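Neuraminidase (Bacteroides thetaiotaomicron, PDB 5MUL) is a glycoside hydrolase of beta-propeller fold that binds beta-D-glucuronic acid and probably acts as a rhamnosidase on glucuronate-containing glycans. Local coordinates at residues Glu25-Tyr30 with Trp75-Thr80; Ser106-Gly111 with Asn140-Glu145; Asp185-Gly190 with Tyr246-Thr251. All coordinates share one frame; numbering follows the deposited sequence.

Contact 1: Glu25-Tyr30 with Trp75-Thr80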
# COMPACT_ATOMS: atom_id res chain seq x y z
N GLU A 25 4.40 21.18 6.68
CA GLU A 25 3.66 20.85 7.88
C GLU A 25 2.18 20.63 7.62
O GLU A 25 1.59 21.31 6.81
CB GLU A 25 3.74 21.97 8.91
CG GLU A 25 5.11 22.13 9.53
CD GLU A 25 5.15 23.19 10.63
OE1 GLU A 25 4.12 23.82 10.95
OE2 GLU A 25 6.25 23.36 11.17
N VAL A 26 1.63 19.65 8.34
CA VAL A 26 0.20 19.44 8.39
C VAL A 26 -0.32 19.83 9.77
O VAL A 26 -0.77 20.95 9.96
CB VAL A 26 -0.17 17.99 8.01
CG1 VAL A 26 -1.67 17.86 7.97
CG2 VAL A 26 0.45 17.61 6.67
N ALA A 27 -0.22 18.93 10.73
CA ALA A 27 -0.60 19.16 12.12
C ALA A 27 -0.05 18.03 12.94
O ALA A 27 0.42 17.01 12.40
CB ALA A 27 -2.10 19.21 12.26
N LYS A 28 -0.06 18.17 14.27
CA LYS A 28 0.40 17.08 15.12
C LYS A 28 -0.67 16.00 15.23
O LYS A 28 -1.87 16.29 15.26
CB LYS A 28 0.80 17.56 16.51
CG LYS A 28 1.97 18.52 16.49
CD LYS A 28 2.33 18.93 17.91
CE LYS A 28 3.57 19.80 17.95
NZ LYS A 28 4.21 19.74 19.30
N GLY A 29 -0.22 14.76 15.25
CA GLY A 29 -1.11 13.61 15.37
C GLY A 29 -0.53 12.59 16.30
O GLY A 29 0.62 12.69 16.71
N TYR A 30 -1.36 11.60 16.65
CA TYR A 30 -0.89 10.42 17.37
C TYR A 30 0.23 9.71 16.60
O TYR A 30 1.24 9.33 17.21
CB TYR A 30 -2.04 9.43 17.61
N TRP A 75 -3.65 23.98 4.94
CA TRP A 75 -4.57 22.86 5.08
C TRP A 75 -5.88 23.32 5.69
O TRP A 75 -5.89 24.07 6.67
CB TRP A 75 -3.98 21.78 5.98
CG TRP A 75 -2.77 21.13 5.38
CD1 TRP A 75 -1.48 21.52 5.55
CD2 TRP A 75 -2.73 19.96 4.52
NE1 TRP A 75 -0.64 20.70 4.83
CE2 TRP A 75 -1.39 19.73 4.19
CE3 TRP A 75 -3.70 19.12 3.98
CZ2 TRP A 75 -0.99 18.68 3.36
CZ3 TRP A 75 -3.31 18.08 3.16
CH2 TRP A 75 -1.97 17.86 2.87
N THR A 76 -6.97 22.83 5.12
CA THR A 76 -8.26 22.88 5.79
C THR A 76 -8.40 21.54 6.51
O THR A 76 -8.33 20.48 5.87
CB THR A 76 -9.39 23.00 4.78
OG1 THR A 76 -9.19 24.16 3.94
CG2 THR A 76 -10.73 23.11 5.51
N LEU A 77 -8.55 21.59 7.82
CA LEU A 77 -8.57 20.39 8.67
C LEU A 77 -9.91 20.27 9.37
O LEU A 77 -10.34 21.20 10.04
CB LEU A 77 -7.45 20.43 9.70
CG LEU A 77 -6.03 20.55 9.12
CD1 LEU A 77 -4.99 20.83 10.19
CD2 LEU A 77 -5.65 19.31 8.31
N HIS A 78 -10.55 19.11 9.23
CA HIS A 78 -11.89 18.87 9.74
C HIS A 78 -11.84 17.69 10.67
O HIS A 78 -11.64 16.55 10.23
CB HIS A 78 -12.86 18.60 8.59
CG HIS A 78 -14.22 18.17 9.06
ND1 HIS A 78 -15.08 19.02 9.72
CD2 HIS A 78 -14.85 16.98 8.97
CE1 HIS A 78 -16.19 18.36 10.01
NE2 HIS A 78 -16.08 17.13 9.57
N ARG A 79 -12.06 17.94 11.96
CA ARG A 79 -12.22 16.89 12.95
C ARG A 79 -13.60 16.29 12.75
O ARG A 79 -14.61 16.99 12.78
CB ARG A 79 -12.08 17.46 14.35
CG ARG A 79 -11.97 16.41 15.42
CD ARG A 79 -11.97 17.03 16.82
NE ARG A 79 -10.64 17.04 17.43
CZ ARG A 79 -10.37 17.51 18.65
NH1 ARG A 79 -11.33 18.05 19.41
NH2 ARG A 79 -9.12 17.45 19.11
N THR A 80 -13.65 14.99 12.50
CA THR A 80 -14.91 14.31 12.21
C THR A 80 -15.56 13.91 13.53
O THR A 80 -15.02 14.12 14.61
CB THR A 80 -14.71 13.03 11.34
OG1 THR A 80 -14.10 12.02 12.11
CG2 THR A 80 -13.90 13.28 10.09
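V26 and W75 bring two neighbouring blades of the beta-propeller together at its surface, their CA atoms 6.7 Å apart. From there the backbones diverge, and the CA atoms of A27 and L77 are already separated by 8.8 Å. Strand 22-29 is an edge strand of the blade in which it pairs with strand 418-425 from the far end of the chain, the usual way a propeller closes its ring; strand 76-80 is an edge strand of the next blade. Backbone bonds from both V26 and A27 to I420 are consistent with a beta bulge in the first strand. The main apolar contact is V26 over one face of the W75 indole. With CG1 anti to the backbone N (chi1 -176°), this methyl stands above the five-membered ring, 4.1 Å from its centroid and only 6° off the normal, a CH-pi contact. CG2 comes over the same face nearer the rim, 3.7 Å from W75 CE2. A branched residue suits a flat partner because both methyls can rest on it, while the broad indole also reaches I54 and V422. Farther along, L77 leans across to the small A27, bringing L77 CD1 to 3.9 Å from A27 CB.

Contact 2: Ser106-Gly111 with Asn140-Glu145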
# COMPACT_ATOMS: atom_id res chain seq x y z
N SER A 106 -12.73 4.56 5.23
CA SER A 106 -12.94 3.38 6.05
C SER A 106 -11.84 3.32 7.08
O SER A 106 -10.70 3.66 6.83
CB SER A 106 -12.94 2.11 5.19
OG SER A 106 -13.20 0.97 5.98
N PHE A 107 -12.18 2.90 8.29
CA PHE A 107 -11.22 2.81 9.37
C PHE A 107 -11.46 1.55 10.18
O PHE A 107 -12.57 1.05 10.26
CB PHE A 107 -11.22 4.08 10.27
CG PHE A 107 -12.57 4.47 10.80
CD1 PHE A 107 -13.41 5.31 10.08
CD2 PHE A 107 -12.99 4.02 12.06
CE1 PHE A 107 -14.66 5.70 10.59
CE2 PHE A 107 -14.24 4.41 12.57
CZ PHE A 107 -15.05 5.25 11.83
N ASP A 108 -10.38 1.06 10.76
CA ASP A 108 -10.34 -0.21 11.49
C ASP A 108 -9.76 0.15 12.85
O ASP A 108 -8.59 0.54 12.96
CB ASP A 108 -9.45 -1.19 10.68
CG ASP A 108 -8.97 -2.39 11.44
OD1 ASP A 108 -9.47 -2.69 12.56
OD2 ASP A 108 -8.03 -3.04 10.91
N HIS A 109 -10.62 0.07 13.86
CA HIS A 109 -10.21 0.21 15.26
C HIS A 109 -10.25 -1.17 15.93
O HIS A 109 -9.20 -1.77 16.16
CB HIS A 109 -11.09 1.23 15.98
N HIS A 110 -11.46 -1.68 16.18
CA HIS A 110 -11.66 -2.95 16.91
C HIS A 110 -11.53 -4.21 16.06
O HIS A 110 -11.41 -5.32 16.59
CB HIS A 110 -13.04 -2.95 17.59
N GLY A 111 -11.57 -4.05 14.74
CA GLY A 111 -11.57 -5.19 13.83
C GLY A 111 -12.87 -5.97 13.76
O GLY A 111 -12.86 -7.14 13.39
N ASN A 140 -16.57 -8.68 10.52
CA ASN A 140 -15.21 -8.90 11.05
C ASN A 140 -14.19 -8.40 10.04
O ASN A 140 -13.48 -9.15 9.36
CB ASN A 140 -14.93 -10.36 11.46
CG ASN A 140 -13.64 -10.50 12.28
OD1 ASN A 140 -12.62 -9.84 12.01
ND2 ASN A 140 -13.67 -11.40 13.27
N VAL A 141 -14.10 -7.09 10.01
CA VAL A 141 -13.33 -6.38 8.99
C VAL A 141 -12.07 -5.79 9.58
O VAL A 141 -12.15 -5.00 10.55
CB VAL A 141 -14.20 -5.25 8.41
CG1 VAL A 141 -13.43 -4.41 7.41
CG2 VAL A 141 -15.47 -5.83 7.82
N THR A 142 -10.90 -6.12 9.02
CA THR A 142 -9.67 -5.40 9.30
C THR A 142 -8.97 -5.01 8.01
O THR A 142 -9.30 -5.51 6.92
CB THR A 142 -8.70 -6.20 10.19
OG1 THR A 142 -8.41 -7.46 9.60
CG2 THR A 142 -9.26 -6.40 11.59
N TYR A 143 -8.01 -4.10 8.14
CA TYR A 143 -7.15 -3.69 7.03
C TYR A 143 -7.93 -3.28 5.76
O TYR A 143 -7.70 -3.81 4.68
CB TYR A 143 -6.15 -4.77 6.70
CG TYR A 143 -5.21 -5.04 7.84
CD1 TYR A 143 -4.11 -4.21 8.08
CD2 TYR A 143 -5.42 -6.14 8.70
CE1 TYR A 143 -3.25 -4.47 9.16
CE2 TYR A 143 -4.56 -6.40 9.75
CZ TYR A 143 -3.49 -5.57 9.98
OH TYR A 143 -2.67 -5.88 11.04
N PRO A 144 -8.81 -2.29 5.88
CA PRO A 144 -9.50 -1.77 4.72
C PRO A 144 -8.56 -1.05 3.77
O PRO A 144 -7.64 -0.33 4.23
CB PRO A 144 -10.45 -0.74 5.32
CG PRO A 144 -9.72 -0.27 6.54
CD PRO A 144 -9.13 -1.53 7.10
N GLU A 145 -8.79 -1.19 2.47
CA GLU A 145 -7.94 -0.52 1.47
C GLU A 145 -8.81 -0.12 0.29
O GLU A 145 -9.48 -0.99 -0.27
CB GLU A 145 -6.84 -1.45 0.93
CG GLU A 145 -5.93 -2.17 1.94
CD GLU A 145 -5.20 -3.46 1.46
OE1 GLU A 145 -5.28 -3.93 0.29
OE2 GLU A 145 -4.49 -4.05 2.29
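D108 carries the one clear hydrogen bond of this contact, accepting the backbone N-H of Y143 at its OD2 over 3.0 Å. The bond is nearly straight, 166° at the hydrogen, but the donor comes from above the carboxylate, 39° out of its plane. Extension makes this possible: CG of D108 lies opposite the backbone N (chi1 163°), which carries the carboxylate across to the T142-Y143 corner. There OD2 also lies 3.3 Å from CA of T142, while the aspartate's CB rests against the proline ring, 3.6 Å from P144 CD. Replacing D108 by an alanine would remove the carboxylate and would probably leave the N-H of Y143 without this acceptor and the corner less firmly fixed.

Beside the aspartate, T142 turns its methyl CG2 to G111, 3.4 Å from the glycine CA. Glycine suits the spot doubly: its phi is positive, and a CB would collide with that methyl. The same CA offers a C-H to V141 O at 3.3 Å. On the other flank, S106 OG lies 3.3 Å from P144 CB, a close fit for a small hydroxyl whose hydrogen-bond partner is the backbone O of N115. P144, with no N-H to satisfy, presents an apolar ring to this buried surface.

The two segments come from successive blades. Strand 103-108 is the middle one of its sheet, whereas strands 141-142 and 144-148, separated by the corner at Y143, both pair with strand 154-160. I92 of strand 92-97 packs on D108, Y143 and P144, and F156 of strand 154-160 touches S106 and P144. Beyond the contact, strand 144-148 runs on to P148, which lines the glucuronic acid pocket.

Contact 3: Asp185-Gly190 with Tyr246-Thr251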
# COMPACT_ATOMS: atom_id res chain seq x y z
N ASP A 185 -15.54 -13.20 -3.37
CA ASP A 185 -15.63 -13.70 -2.00
C ASP A 185 -14.42 -14.52 -1.62
O ASP A 185 -14.04 -14.53 -0.45
CB ASP A 185 -16.89 -14.58 -1.83
CG ASP A 185 -18.15 -13.76 -1.72
OD1 ASP A 185 -18.18 -12.91 -0.82
OD2 ASP A 185 -19.06 -13.94 -2.52
N VAL A 186 -13.87 -15.27 -2.56
CA VAL A 186 -12.69 -16.04 -2.32
C VAL A 186 -11.76 -15.94 -3.53
O VAL A 186 -12.06 -16.48 -4.61
CB VAL A 186 -12.96 -17.52 -2.03
CG1 VAL A 186 -11.64 -18.19 -1.62
CG2 VAL A 186 -13.95 -17.69 -0.87
N LEU A 187 -10.67 -15.25 -3.32
CA LEU A 187 -9.71 -14.98 -4.39
C LEU A 187 -8.42 -15.73 -4.08
O LEU A 187 -7.92 -16.46 -4.93
CB LEU A 187 -9.49 -13.46 -4.51
CG LEU A 187 -8.48 -13.00 -5.58
CD1 LEU A 187 -8.73 -13.56 -6.97
CD2 LEU A 187 -8.48 -11.47 -5.63
N ILE A 188 -7.86 -15.54 -2.88
CA ILE A 188 -6.70 -16.29 -2.41
C ILE A 188 -7.21 -17.26 -1.33
O ILE A 188 -7.81 -16.83 -0.36
CB ILE A 188 -5.60 -15.38 -1.81
CG1 ILE A 188 -5.10 -14.34 -2.82
CG2 ILE A 188 -4.40 -16.23 -1.34
CD1 ILE A 188 -4.27 -13.26 -2.20
N ASP A 189 -6.97 -18.55 -1.53
CA ASP A 189 -7.48 -19.60 -0.63
C ASP A 189 -6.28 -20.35 -0.02
O ASP A 189 -5.57 -21.06 -0.70
CB ASP A 189 -8.40 -20.52 -1.44
CG ASP A 189 -9.04 -21.63 -0.62
OD1 ASP A 189 -8.74 -21.72 0.59
OD2 ASP A 189 -9.83 -22.39 -1.20
N GLY A 190 -6.11 -20.20 1.30
CA GLY A 190 -5.06 -20.91 2.02
C GLY A 190 -5.49 -22.27 2.56
O GLY A 190 -4.80 -22.82 3.41
N TYR A 246 -6.26 -17.87 -14.57
CA TYR A 246 -6.51 -18.66 -13.36
C TYR A 246 -7.92 -19.21 -13.39
O TYR A 246 -8.85 -18.54 -13.81
CB TYR A 246 -6.39 -17.75 -12.12
CG TYR A 246 -5.05 -17.47 -11.64
CD1 TYR A 246 -4.33 -18.42 -10.94
CD2 TYR A 246 -4.48 -16.19 -11.79
CE1 TYR A 246 -3.11 -18.16 -10.38
CE2 TYR A 246 -3.24 -15.92 -11.26
CZ TYR A 246 -2.56 -16.88 -10.53
OH TYR A 246 -1.34 -16.63 -9.94
N LYS A 247 -8.08 -20.41 -12.82
CA LYS A 247 -9.36 -20.85 -12.33
C LYS A 247 -9.39 -20.61 -10.82
O LYS A 247 -8.60 -21.18 -10.09
CB LYS A 247 -9.57 -22.34 -12.65
CG LYS A 247 -10.79 -23.03 -12.04
CD LYS A 247 -12.07 -22.70 -12.73
CE LYS A 247 -13.20 -23.64 -12.28
NZ LYS A 247 -13.18 -25.01 -12.89
N LEU A 248 -10.29 -19.75 -10.37
CA LEU A 248 -10.32 -19.36 -8.96
C LEU A 248 -10.88 -20.47 -8.08
O LEU A 248 -11.66 -21.28 -8.59
CB LEU A 248 -11.20 -18.12 -8.82
CG LEU A 248 -10.74 -16.88 -9.58
CD1 LEU A 248 -11.64 -15.72 -9.21
CD2 LEU A 248 -9.29 -16.55 -9.29
N PRO A 249 -10.53 -20.52 -6.80
CA PRO A 249 -9.61 -19.58 -6.14
C PRO A 249 -8.16 -19.92 -6.35
O PRO A 249 -7.81 -21.00 -6.89
CB PRO A 249 -10.00 -19.77 -4.66
CG PRO A 249 -10.32 -21.21 -4.59
CD PRO A 249 -11.04 -21.54 -5.86
N ILE A 250 -7.26 -19.00 -5.99
CA ILE A 250 -5.85 -19.19 -6.15
C ILE A 250 -5.32 -19.78 -4.84
O ILE A 250 -5.44 -19.20 -3.74
CB ILE A 250 -5.11 -17.87 -6.49
CG1 ILE A 250 -5.77 -17.15 -7.67
CG2 ILE A 250 -3.65 -18.19 -6.74
CD1 ILE A 250 -5.19 -15.79 -7.99
N THR A 251 -4.73 -20.97 -4.94
CA THR A 251 -4.14 -21.68 -3.81
C THR A 251 -2.65 -21.77 -3.97
O THR A 251 -2.08 -21.34 -4.97
CB THR A 251 -4.70 -23.12 -3.72
OG1 THR A 251 -4.19 -23.84 -4.83
CG2 THR A 251 -6.20 -23.16 -3.73
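I188 and I250 form a single parallel backbone bridge between two loops on the outer part of the beta-propeller, unlike the antiparallel pairing within its blades. The loop holding 185-190 leads from strand 179-184 of one blade to strand 195-202 of the next; 246-251 belongs to the excursion between strands 223-231 and 256-259 of that second blade. Two hydrogen bonds make the bridge, both through I250. Its N donates to L187 O at 2.8 Å, and its O accepts from D189 N over the same 2.8 Å at a nearly straight 177°. A weaker C-H from I188 CA also points at I250 O, 3.4 Å away.

Apolar contacts flank these bonds. L187 reaches back with CD1 to L248 CD2 at 3.8 Å, its CG opposite the backbone N (chi1 179°) although its CB starts off away from the partner loop. V186 lies alongside P249, which follows a cis peptide bond after L248. D189 also lies alongside the proline ring, with its CB 3.7 Å from P249 CB and its OD2 near CG, while its OD1 accepts a hydrogen bond from E191 N. At I250 an isoleucine suits the place: its side chain packs on W212 and A229, and its CD1 stands 3.7 Å above the plane of the Y246 ring, over its centre.

All three contacts join parts of successive propeller blades, yet no segment is shared, and no two of them touch. Contact 1 lies at the surface and contact 3, only partly buried, on the opposite side of the chain's centre, their centres about 40 Å apart; contact 2 is the buried one, with its centre about 22 Å from that of contact 3. The chemistry follows the place. At the outer edge contact 1 relies chiefly on apolar groups, with an aromatic face as the platform. Inside, contact 2 buries a carboxylate against a backbone N-H beside glycine and proline. Contact 3 joins loops rather than sheet strands and uses main-chain bonds, with aliphatic side chains around them.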